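Local atomic coordinates of inositol-3-phosphate synthase (Caenorhabditis elegans, PDB entry 1VKO), a protein that is a tetrameric enzyme of the myo-inositol-phosphate synthase family that binds nicotinamide-adenine-dinucleotide on a Rossmann-type domain. Residues 412-417 with 435-441; 193-198 with 211-215; 262-268 with 306-312; 146-151 with 453-457. The contacts are given in a common frame with arbitrary orientation. Residues are numbered along the deposited sequence.

Contact 1 of 4, residues 412-417 with 435-441. With K (potassium ion), chain B; NAD (nicotinamide-adenine-dinucleotide), chain G; POP (pyrophosphate 2-), chain H.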
# COMPACT_ATOMS: atom_id res chain seq x y z
N ASP A 412 -15.86 -11.66 -7.06
CA ASP A 412 -16.57 -10.97 -5.96
C ASP A 412 -15.64 -10.23 -4.97
O ASP A 412 -16.09 -9.45 -4.12
CB ASP A 412 -17.42 -11.99 -5.18
CG ASP A 412 -18.41 -11.32 -4.25
OD1 ASP A 412 -19.43 -10.78 -4.77
OD2 ASP A 412 -18.26 -11.27 -3.00
N SER A 413 -14.34 -10.51 -5.07
CA SER A 413 -13.37 -9.92 -4.16
C SER A 413 -13.00 -8.52 -4.66
O SER A 413 -11.90 -8.34 -5.21
CB SER A 413 -12.12 -10.80 -4.12
OG SER A 413 -11.34 -10.58 -2.95
N LYS A 414 -13.89 -7.54 -4.50
CA LYS A 414 -13.52 -6.18 -5.01
C LYS A 414 -12.29 -5.63 -4.30
O LYS A 414 -12.00 -5.98 -3.14
CB LYS A 414 -14.71 -5.17 -5.07
CG LYS A 414 -14.85 -4.18 -3.94
CD LYS A 414 -14.19 -2.83 -4.22
CE LYS A 414 -14.71 -1.76 -3.24
NZ LYS A 414 -15.99 -1.13 -3.69
N ARG A 415 -11.54 -4.79 -5.02
CA ARG A 415 -10.30 -4.22 -4.51
C ARG A 415 -10.41 -2.70 -4.50
O ARG A 415 -10.53 -2.08 -5.57
CB ARG A 415 -9.11 -4.66 -5.37
CG ARG A 415 -8.98 -6.16 -5.48
CD ARG A 415 -8.68 -6.82 -4.16
NE ARG A 415 -9.03 -8.23 -4.18
CZ ARG A 415 -8.19 -9.21 -4.56
NH1 ARG A 415 -6.94 -8.93 -4.94
NH2 ARG A 415 -8.62 -10.47 -4.53
N ALA A 416 -10.40 -2.12 -3.30
CA ALA A 416 -10.55 -0.68 -3.17
C ALA A 416 -9.17 -0.09 -2.91
O ALA A 416 -8.52 -0.44 -1.94
CB ALA A 416 -11.54 -0.33 -2.03
N MET A 417 -8.71 0.77 -3.81
CA MET A 417 -7.41 1.43 -3.64
C MET A 417 -7.62 2.92 -3.57
O MET A 417 -8.19 3.53 -4.48
CB MET A 417 -6.45 1.03 -4.76
CG MET A 417 -5.98 -0.42 -4.63
SD MET A 417 -5.04 -1.12 -6.00
CE MET A 417 -3.42 -0.35 -5.82
N HIS A 435 -5.21 0.04 0.98
CA HIS A 435 -5.70 -1.10 0.18
C HIS A 435 -6.68 -1.99 0.97
O HIS A 435 -6.33 -2.52 2.03
CB HIS A 435 -4.54 -1.92 -0.44
CG HIS A 435 -4.99 -3.04 -1.33
ND1 HIS A 435 -4.95 -2.97 -2.71
CD2 HIS A 435 -5.50 -4.27 -1.04
CE1 HIS A 435 -5.42 -4.10 -3.23
NE2 HIS A 435 -5.76 -4.90 -2.23
N ASN A 436 -7.89 -2.16 0.42
CA ASN A 436 -9.06 -2.73 1.09
C ASN A 436 -9.74 -3.89 0.33
O ASN A 436 -10.50 -3.66 -0.62
CB ASN A 436 -10.10 -1.63 1.25
CG ASN A 436 -11.21 -2.01 2.21
OD1 ASN A 436 -11.19 -3.07 2.84
ND2 ASN A 436 -12.22 -1.11 2.33
N THR A 437 -9.51 -5.12 0.77
CA THR A 437 -10.12 -6.31 0.15
C THR A 437 -11.58 -6.47 0.62
O THR A 437 -11.84 -6.81 1.79
CB THR A 437 -9.28 -7.54 0.46
OG1 THR A 437 -7.96 -7.34 -0.04
CG2 THR A 437 -9.77 -8.79 -0.35
N CYS A 438 -12.53 -6.16 -0.28
CA CYS A 438 -13.99 -6.10 0.03
C CYS A 438 -14.72 -7.28 -0.61
O CYS A 438 -14.96 -7.32 -1.84
CB CYS A 438 -14.62 -4.81 -0.48
SG CYS A 438 -13.98 -3.36 0.35
N GLU A 439 -15.08 -8.25 0.21
CA GLU A 439 -15.83 -9.39 -0.29
C GLU A 439 -17.25 -8.91 -0.45
O GLU A 439 -18.08 -9.07 0.45
CB GLU A 439 -15.70 -10.53 0.71
CG GLU A 439 -14.25 -10.88 1.04
CD GLU A 439 -13.43 -11.34 -0.17
OE1 GLU A 439 -13.99 -11.49 -1.29
OE2 GLU A 439 -12.20 -11.56 -0.01
N ASP A 440 -17.52 -8.24 -1.58
CA ASP A 440 -18.73 -7.41 -1.69
C ASP A 440 -20.00 -8.07 -1.15
O ASP A 440 -20.74 -7.46 -0.38
CB ASP A 440 -18.96 -6.97 -3.13
CG ASP A 440 -18.09 -5.80 -3.52
OD1 ASP A 440 -17.64 -5.01 -2.63
OD2 ASP A 440 -17.78 -5.60 -4.72
N SER A 441 -20.26 -9.31 -1.59
CA SER A 441 -21.51 -10.01 -1.24
C SER A 441 -21.60 -10.23 0.26
O SER A 441 -22.69 -10.13 0.85
CB SER A 441 -21.59 -11.35 -1.98
OG SER A 441 -21.78 -11.17 -3.38
K K B . -21.92 -8.24 -4.65
PA NAD G . -25.51 -9.35 -9.43
O1A NAD G . -25.36 -9.25 -10.87
O2A NAD G . -24.83 -10.58 -8.98
O5B NAD G . -27.06 -9.32 -9.11
C5B NAD G . -27.96 -8.76 -10.02
C4B NAD G . -29.07 -9.77 -10.26
O4B NAD G . -30.25 -9.06 -10.58
C3B NAD G . -28.78 -10.68 -11.42
O3B NAD G . -29.33 -11.92 -11.03
C2B NAD G . -29.62 -10.18 -12.56
O2B NAD G . -30.17 -11.36 -13.14
C1B NAD G . -30.75 -9.46 -11.82
N9A NAD G . -31.51 -8.38 -12.51
C8A NAD G . -31.08 -7.43 -13.38
N7A NAD G . -32.15 -6.69 -13.75
C5A NAD G . -33.27 -7.14 -13.15
C6A NAD G . -34.63 -6.77 -13.20
N6A NAD G . -35.11 -5.81 -14.00
N1A NAD G . -35.53 -7.49 -12.45
C2A NAD G . -35.12 -8.55 -11.70
N3A NAD G . -33.81 -8.91 -11.70
C4A NAD G . -32.88 -8.22 -12.39
O3 NAD G . -24.96 -8.04 -8.66
PN NAD G . -24.88 -8.02 -7.07
O1N NAD G . -25.89 -8.99 -6.57
O2N NAD G . -23.48 -8.19 -6.70
O5D NAD G . -25.47 -6.58 -6.62
C5D NAD G . -26.68 -6.08 -7.16
C4D NAD G . -26.84 -4.55 -7.06
O4D NAD G . -26.52 -4.11 -5.77
C3D NAD G . -25.96 -3.77 -8.03
O3D NAD G . -26.70 -2.69 -8.54
C2D NAD G . -24.93 -3.13 -7.13
O2D NAD G . -24.43 -1.88 -7.56
C1D NAD G . -25.73 -2.94 -5.87
N1N NAD G . -24.75 -2.72 -4.81
C2N NAD G . -23.86 -3.70 -4.50
C3N NAD G . -22.93 -3.46 -3.51
C7N NAD G . -22.26 -4.66 -2.95
O7N NAD G . -22.58 -5.88 -3.59
N7N NAD G . -21.43 -4.54 -1.91
C4N NAD G . -22.90 -2.24 -2.82
C5N NAD G . -23.79 -1.25 -3.17
C6N NAD G . -24.73 -1.50 -4.19
P1 POP H . -18.52 0.64 -1.39
O1 POP H . -18.95 0.82 0.06
O2 POP H . -17.41 -0.39 -1.46
O3 POP H . -17.99 1.96 -1.93
O POP H . -19.78 0.08 -2.25
P2 POP H . -19.80 -0.28 -3.84
O4 POP H . -19.68 -1.79 -3.98
O5 POP H . -21.10 0.24 -4.44
O6 POP H . -18.66 0.32 -4.68
O HOH W 1 -20.45 -6.45 -6.03
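Asp412, just ahead of strand 413-417, holds the start of the helix that follows the partner strand: its O accepts from Asp440 N (3.2 Å), its OD1 from Ser441 OG (2.8 Å) and its OD2 from Ser441 N (3.1 Å). OD1 is shared with Asn87 and Asn358. Asp440 O takes a weak hydrogen bond from NAD N7N (3.4 Å), and Ser441 OG lies 3.2 Å from the potassium ion, so the contact lines the NAD pocket. Ser413 faces Glu439 as a non-hydrogen-bonded pair; its OG donates to Glu439 OE2 (3.2 Å) and accepts from Arg415 NH2 (3.1 Å). Lys414 forms the first hydrogen-bonded pair, with Cys438 N to Lys414 O at 2.9 Å and a weak return bond from Lys414 N to Cys438 O, also 2.9 Å. In the pyrophosphate pocket, Lys414 NZ donates a hydrogen bond to POP O2 (2.7 Å). The ladder belongs to the antiparallel beta hairpin of strands 413-423 and 429-439; the axes of 413-417 and 435-439 approach to 4.6 Å, with 151° between their directions. Beyond His435 to Thr437 a strand of the second subunit continues the sheet. Arg415 shares a face with Thr437 and forms a salt bridge with Glu419 of the third subunit. Ala416 makes the second hydrogen-bonded pair, Ala416 N to Asn436 O at 3.1 Å and Asn436 N to Ala416 O at 3.0 Å. Met417 lays CG 3.4 Å from His435 ND1, with its sulfur at the imidazole edge.

Contact 2 of 4, residues 193-198 with 211-215. With NAD (nicotinamide-adenine-dinucleotide), chain G.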
# COMPACT_ATOMS: atom_id res chain seq x y z
N PRO A 193 -36.46 -18.01 -8.88
CA PRO A 193 -37.10 -16.69 -8.78
C PRO A 193 -38.23 -16.52 -9.78
O PRO A 193 -38.18 -17.09 -10.86
CB PRO A 193 -35.97 -15.73 -9.15
CG PRO A 193 -34.72 -16.50 -8.84
CD PRO A 193 -35.03 -17.89 -9.25
N LEU A 194 -39.23 -15.72 -9.40
CA LEU A 194 -40.31 -15.33 -10.30
C LEU A 194 -39.76 -14.52 -11.49
O LEU A 194 -38.70 -13.93 -11.40
CB LEU A 194 -41.40 -14.54 -9.54
CG LEU A 194 -41.92 -15.16 -8.22
CD1 LEU A 194 -42.78 -14.19 -7.46
CD2 LEU A 194 -42.68 -16.42 -8.47
N PRO A 195 -40.42 -14.56 -12.64
CA PRO A 195 -40.01 -13.71 -13.76
C PRO A 195 -40.20 -12.24 -13.47
O PRO A 195 -41.06 -11.88 -12.67
CB PRO A 195 -40.89 -14.18 -14.93
CG PRO A 195 -41.98 -14.96 -14.32
CD PRO A 195 -41.54 -15.45 -12.97
N SER A 196 -39.34 -11.41 -14.04
CA SER A 196 -39.37 -9.99 -13.73
C SER A 196 -39.63 -9.14 -14.95
O SER A 196 -39.75 -9.64 -16.06
CB SER A 196 -38.04 -9.54 -13.10
OG SER A 196 -38.28 -8.50 -12.17
N ILE A 197 -39.69 -7.84 -14.72
CA ILE A 197 -39.82 -6.83 -15.76
C ILE A 197 -38.42 -6.69 -16.29
O ILE A 197 -37.49 -6.57 -15.51
CB ILE A 197 -40.29 -5.53 -15.10
CG1 ILE A 197 -41.60 -5.76 -14.38
CG2 ILE A 197 -40.45 -4.40 -16.11
CD1 ILE A 197 -42.00 -4.59 -13.52
N TYR A 198 -38.26 -6.69 -17.62
CA TYR A 198 -36.96 -6.43 -18.25
C TYR A 198 -37.12 -5.34 -19.30
O TYR A 198 -37.73 -5.58 -20.33
CB TYR A 198 -36.47 -7.74 -18.89
CG TYR A 198 -35.18 -7.62 -19.70
CD1 TYR A 198 -34.10 -6.87 -19.23
CD2 TYR A 198 -35.03 -8.26 -20.92
CE1 TYR A 198 -32.95 -6.76 -19.95
CE2 TYR A 198 -33.86 -8.15 -21.65
CZ TYR A 198 -32.82 -7.40 -21.15
OH TYR A 198 -31.65 -7.26 -21.84
N ALA A 211 -31.12 -12.83 -19.63
CA ALA A 211 -32.52 -12.54 -19.39
C ALA A 211 -33.43 -13.54 -20.10
O ALA A 211 -33.79 -13.34 -21.27
CB ALA A 211 -32.83 -11.11 -19.82
N ASN A 212 -33.79 -14.63 -19.39
CA ASN A 212 -34.62 -15.67 -19.92
C ASN A 212 -35.86 -15.95 -19.05
O ASN A 212 -36.52 -16.97 -19.23
CB ASN A 212 -33.78 -16.93 -20.11
CG ASN A 212 -33.55 -17.71 -18.80
OD1 ASN A 212 -33.82 -17.22 -17.69
ND2 ASN A 212 -33.05 -18.92 -18.94
N ASN A 213 -36.14 -15.05 -18.12
CA ASN A 213 -37.22 -15.18 -17.13
C ASN A 213 -37.94 -13.82 -17.05
O ASN A 213 -37.89 -13.16 -16.02
CB ASN A 213 -36.60 -15.52 -15.76
CG ASN A 213 -37.57 -16.17 -14.80
OD1 ASN A 213 -38.49 -16.87 -15.19
ND2 ASN A 213 -37.34 -15.95 -13.49
N VAL A 214 -38.59 -13.40 -18.14
CA VAL A 214 -39.27 -12.09 -18.18
C VAL A 214 -40.77 -12.11 -18.43
O VAL A 214 -41.28 -12.92 -19.21
CB VAL A 214 -38.54 -11.05 -19.13
CG1 VAL A 214 -37.06 -11.39 -19.30
CG2 VAL A 214 -39.22 -10.91 -20.45
N ILE A 215 -41.48 -11.21 -17.75
CA ILE A 215 -42.93 -11.01 -17.94
C ILE A 215 -43.17 -10.62 -19.40
O ILE A 215 -42.54 -9.68 -19.86
CB ILE A 215 -43.47 -9.84 -17.02
CG1 ILE A 215 -42.96 -9.88 -15.56
CG2 ILE A 215 -44.98 -9.74 -17.07
CD1 ILE A 215 -43.27 -11.10 -14.83
PA NAD G . -25.51 -9.35 -9.43
O1A NAD G . -25.36 -9.25 -10.87
O2A NAD G . -24.83 -10.58 -8.98
O5B NAD G . -27.06 -9.32 -9.11
C5B NAD G . -27.96 -8.76 -10.02
C4B NAD G . -29.07 -9.77 -10.26
O4B NAD G . -30.25 -9.06 -10.58
C3B NAD G . -28.78 -10.68 -11.42
O3B NAD G . -29.33 -11.92 -11.03
C2B NAD G . -29.62 -10.18 -12.56
O2B NAD G . -30.17 -11.36 -13.14
C1B NAD G . -30.75 -9.46 -11.82
N9A NAD G . -31.51 -8.38 -12.51
C8A NAD G . -31.08 -7.43 -13.38
N7A NAD G . -32.15 -6.69 -13.75
C5A NAD G . -33.27 -7.14 -13.15
C6A NAD G . -34.63 -6.77 -13.20
N6A NAD G . -35.11 -5.81 -14.00
N1A NAD G . -35.53 -7.49 -12.45
C2A NAD G . -35.12 -8.55 -11.70
N3A NAD G . -33.81 -8.91 -11.70
C4A NAD G . -32.88 -8.22 -12.39
O3 NAD G . -24.96 -8.04 -8.66
PN NAD G . -24.88 -8.02 -7.07
O1N NAD G . -25.89 -8.99 -6.57
O2N NAD G . -23.48 -8.19 -6.70
O5D NAD G . -25.47 -6.58 -6.62
C5D NAD G . -26.68 -6.08 -7.16
C4D NAD G . -26.84 -4.55 -7.06
O4D NAD G . -26.52 -4.11 -5.77
C3D NAD G . -25.96 -3.77 -8.03
O3D NAD G . -26.70 -2.69 -8.54
C2D NAD G . -24.93 -3.13 -7.13
O2D NAD G . -24.43 -1.88 -7.56
C1D NAD G . -25.73 -2.94 -5.87
N1N NAD G . -24.75 -2.72 -4.81
C2N NAD G . -23.86 -3.70 -4.50
C3N NAD G . -22.93 -3.46 -3.51
C7N NAD G . -22.26 -4.66 -2.95
O7N NAD G . -22.58 -5.88 -3.59
N7N NAD G . -21.43 -4.54 -1.91
C4N NAD G . -22.90 -2.24 -2.82
C5N NAD G . -23.79 -1.25 -3.17
C6N NAD G . -24.73 -1.50 -4.19
O HOH W 2 -40.80 -7.53 -19.08
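Three direct hydrogen bonds and one water join these two loop segments, whose end-to-end directions are 90° apart. Ser196 carries the single backbone bridge: its N donates to Asn213 O (3.0 Å) and its O accepts from Ile215 N (2.9 Å). The same Ser196 O lies 3.3 Å from Val214 CA in a CA-H...O contact. Water 2 extends the pairing by one step, accepting from Tyr198 N (3.0 Å) and donating to Ile215 O (2.9 Å). The Asn213 amide satisfies a carbonyl of the extended Pro193-Leu194-Pro195 run, Asn213 ND2 to Pro193 O at 3.0 Å, while Asp160 O is its stronger partner. With its backbone held in this way, 193-198 offers polar groups to the adenine of NAD: Ser196 OG donates to N1A of NAD (2.9 Å), and N6A of NAD gives a weak bond to Ile197 O (2.9 Å). The contact is thus part of the adenine end of the dinucleotide pocket. Apolar groups fill the remainder. Ala211 CB sits over one face of the Tyr198 ring, 3.8 Å from its centroid, as a CH-pi contact, and Pro195 CB meets Ile215 CD1 at 3.9 Å. Around them, Leu194 pairs through its backbone with Gly158, in strand 154-159, and Asp160 just after it, Ile197 packs on helices 220-238 and 281-291, and Ile215 rests on His223 and His226 of helix 220-238.

Contact 3 of 4, residues 262-268 with 306-312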
# COMPACT_ATOMS: atom_id res chain seq x y z
N ASN A 262 -43.03 12.51 -13.72
CA ASN A 262 -42.86 11.86 -12.42
C ASN A 262 -42.59 12.80 -11.23
O ASN A 262 -42.04 12.38 -10.21
CB ASN A 262 -41.78 10.76 -12.52
CG ASN A 262 -40.42 11.32 -12.96
OD1 ASN A 262 -40.14 12.50 -12.79
ND2 ASN A 262 -39.55 10.45 -13.52
N ALA A 263 -42.98 14.08 -11.34
CA ALA A 263 -42.84 15.03 -10.22
C ALA A 263 -43.89 14.82 -9.14
O ALA A 263 -43.65 15.14 -7.95
CB ALA A 263 -42.86 16.48 -10.70
N THR A 264 -45.06 14.30 -9.53
CA THR A 264 -46.10 14.00 -8.55
C THR A 264 -46.57 12.57 -8.68
O THR A 264 -46.28 11.92 -9.67
CB THR A 264 -47.32 14.90 -8.75
OG1 THR A 264 -48.11 14.36 -9.82
CG2 THR A 264 -46.91 16.31 -9.20
N ALA A 265 -47.31 12.11 -7.67
CA ALA A 265 -47.89 10.77 -7.64
C ALA A 265 -48.82 10.50 -8.81
O ALA A 265 -48.76 9.43 -9.43
CB ALA A 265 -48.65 10.55 -6.34
N ASP A 266 -49.69 11.46 -9.10
CA ASP A 266 -50.67 11.35 -10.16
C ASP A 266 -49.99 11.35 -11.52
O ASP A 266 -50.44 10.65 -12.43
CB ASP A 266 -51.68 12.49 -10.08
CG ASP A 266 -52.48 12.47 -8.77
OD1 ASP A 266 -52.83 11.37 -8.27
OD2 ASP A 266 -52.80 13.52 -8.19
N GLU A 267 -48.91 12.13 -11.64
CA GLU A 267 -48.05 12.08 -12.82
C GLU A 267 -47.43 10.70 -13.03
O GLU A 267 -47.54 10.16 -14.11
CB GLU A 267 -46.95 13.14 -12.77
CG GLU A 267 -47.49 14.51 -13.11
CD GLU A 267 -46.45 15.60 -12.95
OE1 GLU A 267 -45.26 15.28 -12.71
OE2 GLU A 267 -46.83 16.79 -13.06
N ILE A 268 -46.81 10.13 -12.00
CA ILE A 268 -46.18 8.81 -12.16
C ILE A 268 -47.18 7.71 -12.52
O ILE A 268 -46.87 6.85 -13.36
CB ILE A 268 -45.20 8.44 -10.97
CG1 ILE A 268 -44.42 7.15 -11.26
CG2 ILE A 268 -45.90 8.31 -9.63
CD1 ILE A 268 -43.11 7.38 -11.95
N VAL A 306 -37.93 9.15 -7.13
CA VAL A 306 -38.32 10.47 -7.61
C VAL A 306 -39.45 11.08 -6.75
O VAL A 306 -40.16 10.34 -6.05
CB VAL A 306 -38.73 10.41 -9.11
CG1 VAL A 306 -37.53 10.05 -9.97
CG2 VAL A 306 -39.85 9.41 -9.33
N PRO A 307 -39.65 12.40 -6.81
CA PRO A 307 -40.63 13.08 -5.94
C PRO A 307 -42.06 12.47 -6.06
O PRO A 307 -42.74 12.28 -5.06
CB PRO A 307 -40.60 14.53 -6.42
CG PRO A 307 -39.29 14.69 -7.14
CD PRO A 307 -38.95 13.34 -7.72
N GLY A 308 -42.48 12.14 -7.27
CA GLY A 308 -43.75 11.47 -7.45
C GLY A 308 -43.93 10.21 -6.63
O GLY A 308 -45.01 9.96 -6.11
N LEU A 309 -42.87 9.43 -6.53
CA LEU A 309 -42.83 8.21 -5.71
C LEU A 309 -42.90 8.46 -4.20
O LEU A 309 -43.70 7.87 -3.49
CB LEU A 309 -41.61 7.35 -6.10
CG LEU A 309 -42.16 6.30 -7.08
CD1 LEU A 309 -41.13 5.54 -7.91
CD2 LEU A 309 -42.91 5.38 -6.23
N ILE A 310 -42.06 9.34 -3.71
CA ILE A 310 -42.13 9.72 -2.32
C ILE A 310 -43.57 10.15 -2.01
O ILE A 310 -44.22 9.55 -1.13
CB ILE A 310 -41.10 10.81 -2.02
CG1 ILE A 310 -39.69 10.21 -2.07
CG2 ILE A 310 -41.41 11.47 -0.68
CD1 ILE A 310 -38.56 11.23 -2.09
N GLU A 311 -44.08 11.13 -2.76
CA GLU A 311 -45.48 11.54 -2.59
C GLU A 311 -46.46 10.34 -2.55
O GLU A 311 -47.39 10.30 -1.76
CB GLU A 311 -45.88 12.57 -3.65
CG GLU A 311 -47.27 13.14 -3.47
CD GLU A 311 -47.62 14.20 -4.50
OE1 GLU A 311 -47.13 14.13 -5.63
OE2 GLU A 311 -48.40 15.11 -4.16
N LEU A 312 -46.21 9.33 -3.37
CA LEU A 312 -47.13 8.19 -3.43
C LEU A 312 -47.01 7.34 -2.17
O LEU A 312 -48.00 6.84 -1.64
CB LEU A 312 -46.88 7.35 -4.70
CG LEU A 312 -47.86 6.20 -5.03
CD1 LEU A 312 -49.28 6.65 -5.46
CD2 LEU A 312 -47.25 5.29 -6.07
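Two helix starts come together here with backbone almost on backbone: Thr264 CA and Gly308 CA are 3.6 Å apart, and Thr264 C approaches Gly308 CA to 3.3 Å. Gly308 makes this possible, since a CB there would point at the first segment and clash with the carbonyl oxygens of Asn262 and Thr264. Its N, in the first turn of helix 307-316, donates to Asn262 O (3.0 Å). In return Glu311 OE1 takes a hydrogen bond from Ala265 N (2.9 Å), in the first turn of helix 265-273. That helix has its own capping box as well, in which Thr264 OG1 accepts from Glu267 N (3.0 Å) and Glu267 OE1 receives a weak bond from Thr264 N (3.3 Å). Ala265 CB touches Leu312 CB (4.0 Å), and Leu309 turns to helix 281-291. Each segment thus supplies an acceptor for a first-turn NH of the other's helix, so both helix starts gain a partner from across the contact.

Contact 4 of 4, residues 146-151 with 453-457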
# COMPACT_ATOMS: atom_id res chain seq x y z
N VAL A 146 -34.71 -2.55 21.91
CA VAL A 146 -36.11 -2.83 21.55
C VAL A 146 -36.14 -4.12 20.73
O VAL A 146 -35.23 -4.39 19.96
CB VAL A 146 -36.87 -1.64 20.87
CG1 VAL A 146 -37.00 -0.45 21.80
CG2 VAL A 146 -36.23 -1.20 19.60
N PRO A 147 -37.14 -4.97 20.97
CA PRO A 147 -37.24 -6.24 20.25
C PRO A 147 -37.27 -6.04 18.74
O PRO A 147 -38.04 -5.21 18.23
CB PRO A 147 -38.56 -6.84 20.77
CG PRO A 147 -38.77 -6.20 22.14
CD PRO A 147 -38.20 -4.81 21.99
N ILE A 148 -36.42 -6.77 18.02
CA ILE A 148 -36.35 -6.68 16.56
C ILE A 148 -36.24 -8.08 15.96
O ILE A 148 -35.94 -9.01 16.67
CB ILE A 148 -35.16 -5.81 16.08
CG1 ILE A 148 -33.83 -6.35 16.63
CG2 ILE A 148 -35.39 -4.35 16.43
CD1 ILE A 148 -32.59 -5.69 16.10
N LEU A 149 -36.50 -8.22 14.67
CA LEU A 149 -36.34 -9.52 14.02
C LEU A 149 -34.91 -10.06 14.06
O LEU A 149 -33.94 -9.30 14.20
CB LEU A 149 -36.77 -9.42 12.56
CG LEU A 149 -38.19 -9.00 12.24
CD1 LEU A 149 -38.22 -8.44 10.84
CD2 LEU A 149 -39.13 -10.22 12.40
N SER A 150 -34.78 -11.38 13.98
CA SER A 150 -33.53 -12.01 13.59
C SER A 150 -33.68 -12.35 12.15
O SER A 150 -34.79 -12.65 11.71
CB SER A 150 -33.33 -13.32 14.35
OG SER A 150 -32.52 -14.23 13.61
N PRO A 151 -32.60 -12.37 11.38
CA PRO A 151 -32.73 -12.70 9.96
C PRO A 151 -33.26 -14.11 9.78
O PRO A 151 -33.69 -14.45 8.69
CB PRO A 151 -31.30 -12.58 9.43
CG PRO A 151 -30.63 -11.60 10.40
CD PRO A 151 -31.20 -12.06 11.75
N ILE A 453 -34.71 -5.01 8.59
CA ILE A 453 -35.00 -5.21 10.01
C ILE A 453 -35.34 -3.87 10.66
O ILE A 453 -36.29 -3.76 11.44
CB ILE A 453 -33.85 -6.00 10.68
CG1 ILE A 453 -33.97 -7.49 10.31
CG2 ILE A 453 -33.83 -5.82 12.21
CD1 ILE A 453 -32.81 -8.35 10.74
N LEU A 454 -34.60 -2.84 10.32
CA LEU A 454 -34.92 -1.53 10.84
C LEU A 454 -36.23 -1.00 10.29
O LEU A 454 -36.89 -0.19 10.95
CB LEU A 454 -33.77 -0.56 10.54
CG LEU A 454 -32.51 -0.96 11.28
CD1 LEU A 454 -31.32 -0.32 10.67
CD2 LEU A 454 -32.60 -0.70 12.82
N THR A 455 -36.61 -1.44 9.08
CA THR A 455 -37.89 -1.03 8.49
C THR A 455 -39.09 -1.59 9.26
O THR A 455 -40.00 -0.84 9.61
CB THR A 455 -37.98 -1.40 7.01
OG1 THR A 455 -36.99 -0.66 6.28
CG2 THR A 455 -39.30 -0.89 6.43
N GLU A 456 -39.08 -2.90 9.52
CA GLU A 456 -40.14 -3.54 10.29
C GLU A 456 -40.25 -2.93 11.67
O GLU A 456 -41.35 -2.78 12.21
CB GLU A 456 -39.90 -5.04 10.41
CG GLU A 456 -41.11 -5.85 10.86
CD GLU A 456 -41.39 -5.71 12.34
OE1 GLU A 456 -40.43 -5.75 13.14
OE2 GLU A 456 -42.59 -5.58 12.73
N LEU A 457 -39.10 -2.58 12.26
CA LEU A 457 -39.07 -1.94 13.55
C LEU A 457 -39.73 -0.58 13.44
O LEU A 457 -40.61 -0.25 14.23
CB LEU A 457 -37.65 -1.81 14.12
CG LEU A 457 -37.52 -0.77 15.25
CD1 LEU A 457 -38.31 -1.18 16.51
CD2 LEU A 457 -36.09 -0.45 15.58
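Segment 146-151 runs as an extended strip past helical residues 453-457, drawing near at two places: Ile148 CA is 6.2 Å from Leu457 CA, and Leu149 CA 6.0 Å from Ile453 CA. This spacing leaves room for side chains between the backbones, and the contact is made by van der Waals packing. Ile453 is the most heavily involved helix residue. Its CG2 meets Ile148 CD1 at 4.1 Å, its CG1 lies 4.1 Å from Leu149 CB, and its CD1 reaches Pro151 CG at 3.9 Å. One turn on, Leu457 places CD1 3.7 Å from Val146 CG2 and CD2 4.1 Å from Ile148 CG2. Leu149 CD1 rests on Glu456 CB (3.8 Å), the aliphatic part of a side chain whose carboxylate forms a salt bridge with Arg460. Val146 also packs on helix 498-513, and Leu149 on Thr77 at the start of strand 77-82. The arrangement is hydrophobic loop-to-helix packing within the core: the connection leading into strand 154-159, at the edge of the parallel, Rossmann-type sheet, lies against the end of long helix 440-458.

In the fold
Contacts 1 and 2 both touch NAD, at different ends: contact 1 meets its nicotinamide amide and the potassium ion, contact 2 its adenine. Their centres are 30 Å apart and their nearest atoms about 15 Å. Contact 1 also reaches pyrophosphate through Lys414. Helix 440-458 links contacts 1 and 4: it begins in contact 1 and packs against the loop in contact 4, with centres 28 Å apart. Contact 4 brings together residues some 300 positions apart, and contacts 1, 2 and 3 all fall in the chain between its segments. Contact 3 lies across the chain's centre from contact 1, 36 Å between centres; the centres of contacts 2 and 3 are about 26 Å apart, and residues of both pack on helix 281-291.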